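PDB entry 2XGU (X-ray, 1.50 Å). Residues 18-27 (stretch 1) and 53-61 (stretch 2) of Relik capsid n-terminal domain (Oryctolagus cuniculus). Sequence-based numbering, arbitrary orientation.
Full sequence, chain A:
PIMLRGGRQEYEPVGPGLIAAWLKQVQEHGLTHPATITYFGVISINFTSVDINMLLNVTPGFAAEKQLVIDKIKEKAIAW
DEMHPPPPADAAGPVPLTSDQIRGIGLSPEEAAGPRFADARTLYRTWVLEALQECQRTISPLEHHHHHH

Stretch 1 18-27: LIAAWLKQVQ
Stretch 2 53-61: NMLLNVTPG

Stretch 1 is helical throughout, part of a longer helix that extends beyond it at both ends. Its backbone runs near phi -63, psi -43, with regular i to i-4 hydrogen bonds from W22 N to L18 O through Q27 N to L23 O. Stretch 2 enters as helix, with N53 to N57 at phi -60 to -71 and psi -27 to -50, and continues as loop or turn through T59, P60 and G61. The helix axes come within 10.7 Å and cross at -46°, with their N-to-C directions 46° apart. I19 lies across from L55 (CA to CA 6.8 Å) and L23 across from T59 (CA to CA 6.4 Å). Together the stretches bury 419 Å².

N53 faces out of reach of stretch 1. M54 leaves sideways, with chi1 -136°, between wells, and chi2 and chi3 both m. M54 CE comes to 3.7 Å from I19 CD1. I19 is m, t.

L55 has the largest area covered by the other stretch. Its chi1 is m (-84°) and chi2 t. L55 CD2 sits 4.0 Å from I19 CG1 and 3.8 Å from W22 CD1, while L55 CD1 lies over one face of the W22 ring. A branched apolar side chain suits this buried site. L56 points away at its CA-to-CB bond and makes no close contact; N57 is exposed and out of reach.

V58, at phi -87, psi -5, points toward stretch 1 with chi1 m. V58 CG2 is 4.2 Å from I19 CG2 and also 4.2 Å from L23 CD2. L23 is m, t; its CB leaves sideways, but its end comes nearer, and L23 CD2 reaches 3.6 Å from V58 O.

T59 is the polar centre of the contact. It has phi -77, psi 118 and chi1 m (-52°). T59 OG1 donates to L55 O of its own stretch at 2.7 Å. T59 OG1 also accepts from W22 NE1 at 3.0 Å, with an N-H...O angle of 151°. It lies at the edge of the indole, near the ring plane, where the N-H projects. W22 points toward stretch 2 with chi1 t (165°) and chi2 -114°. A weak second bond joins W22 NE1 to L55 O at 3.4 Å and 132°. The buried indole N-H is thus satisfied by the hydroxyl and the carbonyl. The threonine methyl adds apolar packing: T59 CG2 is 3.7 Å from V26 CG1, with V26 chi1 t.

P60, at phi -89, psi 161 and C-gamma endo, places P60 CD 3.8 Å from L23 CD2. G61 has phi 68, psi -161; positive phi favours glycine, and it makes no contact with stretch 1.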

ATOM      1  N   LEU A  18      15.929  -7.413 -17.139  1.00 14.66           N
ATOM      2  CA  LEU A  18      14.850  -7.132 -16.209  1.00 15.39           C
ATOM      3  C   LEU A  18      13.777  -6.238 -16.820  1.00 15.20           C
ATOM      4  O   LEU A  18      12.590  -6.459 -16.601  1.00 15.32           O
ATOM      5  CB  LEU A  18      15.382  -6.515 -14.930  1.00 16.60           C
ATOM      6  CG  LEU A  18      14.300  -6.266 -13.877  1.00 18.79           C
ATOM      7  CD1 LEU A  18      13.507  -7.535 -13.559  1.00 21.14           C
ATOM      8  CD2 LEU A  18      14.946  -5.698 -12.616  1.00 28.04           C
ATOM      9  N   ILE A  19      14.184  -5.246 -17.605  1.00 16.09           N
ATOM     10  CA  ILE A  19      13.207  -4.404 -18.275  1.00 17.01           C
ATOM     11  C   ILE A  19      12.320  -5.276 -19.158  1.00 15.52           C
ATOM     12  O   ILE A  19      11.084  -5.197 -19.095  1.00 15.23           O
ATOM     13  CB  ILE A  19      13.889  -3.309 -19.102  1.00 17.49           C
ATOM     14  CG1 ILE A  19      14.586  -2.323 -18.165  1.00 16.17           C
ATOM     15  CG2 ILE A  19      12.872  -2.599 -20.003  1.00 19.07           C
ATOM     16  CD1 ILE A  19      15.493  -1.339 -18.877  1.00 22.67           C
ATOM     17  N   ALA A  20      12.946  -6.140 -19.951  1.00 15.45           N
ATOM     18  CA  ALA A  20      12.198  -7.019 -20.853  1.00 16.71           C
ATOM     19  C   ALA A  20      11.274  -7.952 -20.082  1.00 18.07           C
ATOM     20  O   ALA A  20      10.139  -8.174 -20.495  1.00 17.85           O
ATOM     21  CB  ALA A  20      13.136  -7.810 -21.748  1.00 16.72           C
ATOM     22  N   ALA A  21      11.758  -8.487 -18.958  1.00 16.22           N
ATOM     23  CA  ALA A  21      10.972  -9.420 -18.159  1.00 14.10           C
ATOM     24  C   ALA A  21       9.763  -8.745 -17.487  1.00 13.11           C
ATOM     25  O   ALA A  21       8.665  -9.314 -17.454  1.00 15.29           O
ATOM     26  CB  ALA A  21      11.867 -10.096 -17.124  1.00 14.83           C
ATOM     27  N   TRP A  22       9.974  -7.544 -16.957  1.00 13.66           N
ATOM     28  CA  TRP A  22       8.897  -6.755 -16.381  1.00 13.86           C
ATOM     29  C   TRP A  22       7.840  -6.439 -17.438  1.00 15.74           C
ATOM     30  O   TRP A  22       6.642  -6.584 -17.191  1.00 14.28           O
ATOM     31  CB  TRP A  22       9.461  -5.453 -15.807  1.00 12.85           C
ATOM     32  CG  TRP A  22       8.407  -4.414 -15.501  1.00 10.90           C
ATOM     33  CD1 TRP A  22       8.254  -3.209 -16.129  1.00 14.13           C
ATOM     34  CD2 TRP A  22       7.353  -4.492 -14.525  1.00 12.03           C
ATOM     35  NE1 TRP A  22       7.193  -2.525 -15.593  1.00 14.27           N
ATOM     36  CE2 TRP A  22       6.623  -3.283 -14.607  1.00 15.14           C
ATOM     37  CE3 TRP A  22       6.978  -5.448 -13.570  1.00 13.00           C
ATOM     38  CZ2 TRP A  22       5.518  -3.013 -13.794  1.00 17.16           C
ATOM     39  CZ3 TRP A  22       5.873  -5.172 -12.751  1.00 15.99           C
ATOM     40  CH2 TRP A  22       5.160  -3.967 -12.877  1.00 16.97           C
ATOM     41  N   LEU A  23       8.283  -6.025 -18.619  1.00 14.36           N
ATOM     42  CA  LEU A  23       7.338  -5.712 -19.688  1.00 16.79           C
ATOM     43  C   LEU A  23       6.500  -6.923 -20.106  1.00 17.67           C
ATOM     44  O   LEU A  23       5.297  -6.788 -20.344  1.00 19.01           O
ATOM     45  CB  LEU A  23       8.051  -5.085 -20.891  1.00 17.86           C
ATOM     46  CG  LEU A  23       8.655  -3.717 -20.583  1.00 19.82           C
ATOM     47  CD1 LEU A  23       9.390  -3.165 -21.802  1.00 22.04           C
ATOM     48  CD2 LEU A  23       7.594  -2.733 -20.106  1.00 22.25           C
ATOM     49  N   LYS A  24       7.119  -8.104 -20.186  1.00 15.94           N
ATOM     50  CA  LYS A  24       6.376  -9.318 -20.517  1.00 16.06           C
ATOM     51  C   LYS A  24       5.344  -9.635 -19.433  1.00 18.73           C
ATOM     52  O   LYS A  24       4.228 -10.040 -19.735  1.00 21.18           O
ATOM     53  CB  LYS A  24       7.319 -10.504 -20.716  1.00 21.02           C
ATOM     54  CG  LYS A  24       8.089 -10.472 -22.032  1.00 27.80           C
ATOM     55  N   GLN A  25       5.719  -9.434 -18.172  1.00 17.06           N
ATOM     56  CA  GLN A  25       4.812  -9.682 -17.053  1.00 19.85           C
ATOM     57  C   GLN A  25       3.581  -8.797 -17.186  1.00 18.40           C
ATOM     58  O   GLN A  25       2.456  -9.273 -17.074  1.00 20.23           O
ATOM     59  CB  GLN A  25       5.520  -9.440 -15.708  1.00 17.16           C
ATOM     60  CG  GLN A  25       4.633  -9.522 -14.471  1.00 18.51           C
ATOM     61  CD  GLN A  25       4.032 -10.893 -14.255  1.00 20.09           C
ATOM     62  OE1 GLN A  25       4.611 -11.908 -14.647  1.00 20.56           O
ATOM     63  NE2 GLN A  25       2.854 -10.932 -13.636  1.00 19.26           N
ATOM     64  N   VAL A  26       3.796  -7.505 -17.437  1.00 16.13           N
ATOM     65  CA  VAL A  26       2.690  -6.574 -17.607  1.00 18.41           C
ATOM     66  C   VAL A  26       1.840  -6.935 -18.823  1.00 21.39           C
ATOM     67  O   VAL A  26       0.615  -6.985 -18.730  1.00 21.37           O
ATOM     68  CB  VAL A  26       3.178  -5.114 -17.701  1.00 15.57           C
ATOM     69  CG1 VAL A  26       2.026  -4.160 -17.987  1.00 19.24           C
ATOM     70  CG2 VAL A  26       3.874  -4.708 -16.402  1.00 15.63           C
ATOM     71  N   GLN A  27       2.480  -7.208 -19.956  1.00 21.89           N
ATOM     72  CA  GLN A  27       1.718  -7.494 -21.166  1.00 21.55           C
ATOM     73  C   GLN A  27       0.866  -8.744 -20.987  1.00 27.39           C
ATOM     74  O   GLN A  27      -0.284  -8.794 -21.426  1.00 28.98           O
ATOM     75  CB  GLN A  27       2.643  -7.655 -22.372  1.00 25.69           C
ATOM     76  CG  GLN A  27       1.894  -7.866 -23.672  1.00 42.82           C
ATOM     77  CD  GLN A  27       2.816  -7.922 -24.872  1.00 62.85           C
ATOM     78  OE1 GLN A  27       2.360  -7.953 -26.017  1.00 72.45           O
ATOM     79  NE2 GLN A  27       4.121  -7.932 -24.618  1.00 65.26           N
ATOM     80  N   ASN A  53      11.002   4.872 -11.452  1.00 10.55           N
ATOM     81  CA  ASN A  53      10.370   5.670 -12.488  1.00 11.38           C
ATOM     82  C   ASN A  53      10.717   5.144 -13.866  1.00 15.45           C
ATOM     83  O   ASN A  53       9.905   5.207 -14.774  1.00 14.49           O
ATOM     84  CB  ASN A  53      10.748   7.138 -12.337  1.00 15.65           C
ATOM     85  CG  ASN A  53      10.143   7.739 -11.086  1.00 15.50           C
ATOM     86  OD1 ASN A  53       9.118   7.243 -10.607  1.00 17.75           O
ATOM     87  ND2 ASN A  53      10.761   8.782 -10.549  1.00 18.17           N
ATOM     88  N   MET A  54      11.919   4.595 -13.999  1.00 13.52           N
ATOM     89  CA  MET A  54      12.349   4.022 -15.260  1.00 17.75           C
ATOM     90  C   MET A  54      11.386   2.896 -15.642  1.00 14.25           C
ATOM     91  O   MET A  54      10.884   2.834 -16.779  1.00 16.24           O
ATOM     92  CB  MET A  54      13.776   3.490 -15.089  1.00 23.60           C
ATOM     93  CG  MET A  54      14.705   3.799 -16.205  1.00 42.21           C
ATOM     94  SD  MET A  54      14.144   2.888 -17.627  1.00 71.62           S
ATOM     95  CE  MET A  54      13.770   1.311 -16.911  1.00 15.68           C
ATOM     96  N   LEU A  55      11.123   1.988 -14.716  1.00 14.46           N
ATOM     97  CA  LEU A  55      10.271   0.848 -15.038  1.00 16.46           C
ATOM     98  C   LEU A  55       8.832   1.277 -15.278  1.00 20.46           C
ATOM     99  O   LEU A  55       8.160   0.732 -16.155  1.00 18.89           O
ATOM    100  CB  LEU A  55      10.330  -0.233 -13.956  1.00 24.36           C
ATOM    101  CG  LEU A  55      11.489  -1.231 -14.038  1.00 25.42           C
ATOM    102  CD1 LEU A  55      11.233  -2.376 -13.091  1.00 26.83           C
ATOM    103  CD2 LEU A  55      11.682  -1.759 -15.442  1.00 23.34           C
ATOM    104  N   LEU A  56       8.351   2.242 -14.500  1.00 16.09           N
ATOM    105  CA  LEU A  56       7.000   2.754 -14.704  1.00 16.91           C
ATOM    106  C   LEU A  56       6.887   3.404 -16.083  1.00 18.26           C
ATOM    107  O   LEU A  56       5.931   3.169 -16.823  1.00 18.56           O
ATOM    108  CB  LEU A  56       6.614   3.775 -13.626  1.00 18.45           C
ATOM    109  CG  LEU A  56       6.435   3.272 -12.190  1.00 20.09           C
ATOM    110  CD1 LEU A  56       6.109   4.430 -11.263  1.00 20.87           C
ATOM    111  CD2 LEU A  56       5.340   2.215 -12.124  1.00 26.16           C
ATOM    112  N   ASN A  57       7.885   4.212 -16.427  1.00 15.60           N
ATOM    113  CA  ASN A  57       7.827   5.012 -17.645  1.00 15.81           C
ATOM    114  C   ASN A  57       7.958   4.205 -18.932  1.00 17.67           C
ATOM    115  O   ASN A  57       7.456   4.624 -19.978  1.00 19.17           O
ATOM    116  CB  ASN A  57       8.904   6.093 -17.612  1.00 18.10           C
ATOM    117  CG  ASN A  57       8.597   7.197 -16.606  1.00 23.91           C
ATOM    118  OD1 ASN A  57       9.460   8.016 -16.289  1.00 31.60           O
ATOM    119  ND2 ASN A  57       7.363   7.235 -16.122  1.00 21.76           N
ATOM    120  N   VAL A  58       8.625   3.055 -18.872  1.00 15.12           N
ATOM    121  CA  VAL A  58       8.787   2.247 -20.083  1.00 16.10           C
ATOM    122  C   VAL A  58       7.617   1.298 -20.300  1.00 16.27           C
ATOM    123  O   VAL A  58       7.537   0.631 -21.329  1.00 18.03           O
ATOM    124  CB  VAL A  58      10.108   1.433 -20.091  1.00 21.96           C
ATOM    125  CG1 VAL A  58      11.310   2.358 -20.003  1.00 38.05           C
ATOM    126  CG2 VAL A  58      10.102   0.390 -18.980  1.00 21.45           C
ATOM    127  N   THR A  59       6.689   1.257 -19.351  1.00 17.44           N
ATOM    128  CA  THR A  59       5.533   0.390 -19.501  1.00 19.36           C
ATOM    129  C   THR A  59       4.521   0.991 -20.477  1.00 19.92           C
ATOM    130  O   THR A  59       4.010   2.081 -20.235  1.00 24.11           O
ATOM    131  CB  THR A  59       4.883   0.119 -18.144  1.00 25.69           C
ATOM    132  OG1 THR A  59       5.883  -0.353 -17.224  1.00 24.61           O
ATOM    133  CG2 THR A  59       3.775  -0.915 -18.281  1.00 30.46           C
ATOM    134  N   PRO A  60       4.254   0.300 -21.604  1.00 23.82           N
ATOM    135  CA  PRO A  60       3.295   0.804 -22.593  1.00 23.63           C
ATOM    136  C   PRO A  60       1.883   0.338 -22.274  1.00 29.79           C
ATOM    137  O   PRO A  60       1.710  -0.630 -21.523  1.00 32.99           O
ATOM    138  CB  PRO A  60       3.762   0.134 -23.887  1.00 27.07           C
ATOM    139  CG  PRO A  60       4.239  -1.195 -23.424  1.00 25.70           C
ATOM    140  CD  PRO A  60       4.896  -0.946 -22.071  1.00 25.36           C
ATOM    141  N   GLY A  61       0.894   1.023 -22.837  1.00 31.05           N
ATOM    142  CA  GLY A  61      -0.499   0.653 -22.673  1.00 35.18           C
ATOM    143  C   GLY A  61      -0.994   0.858 -21.256  1.00 39.07           C
ATOM    144  O   GLY A  61      -0.391   1.600 -20.476  1.00 40.70           O
TER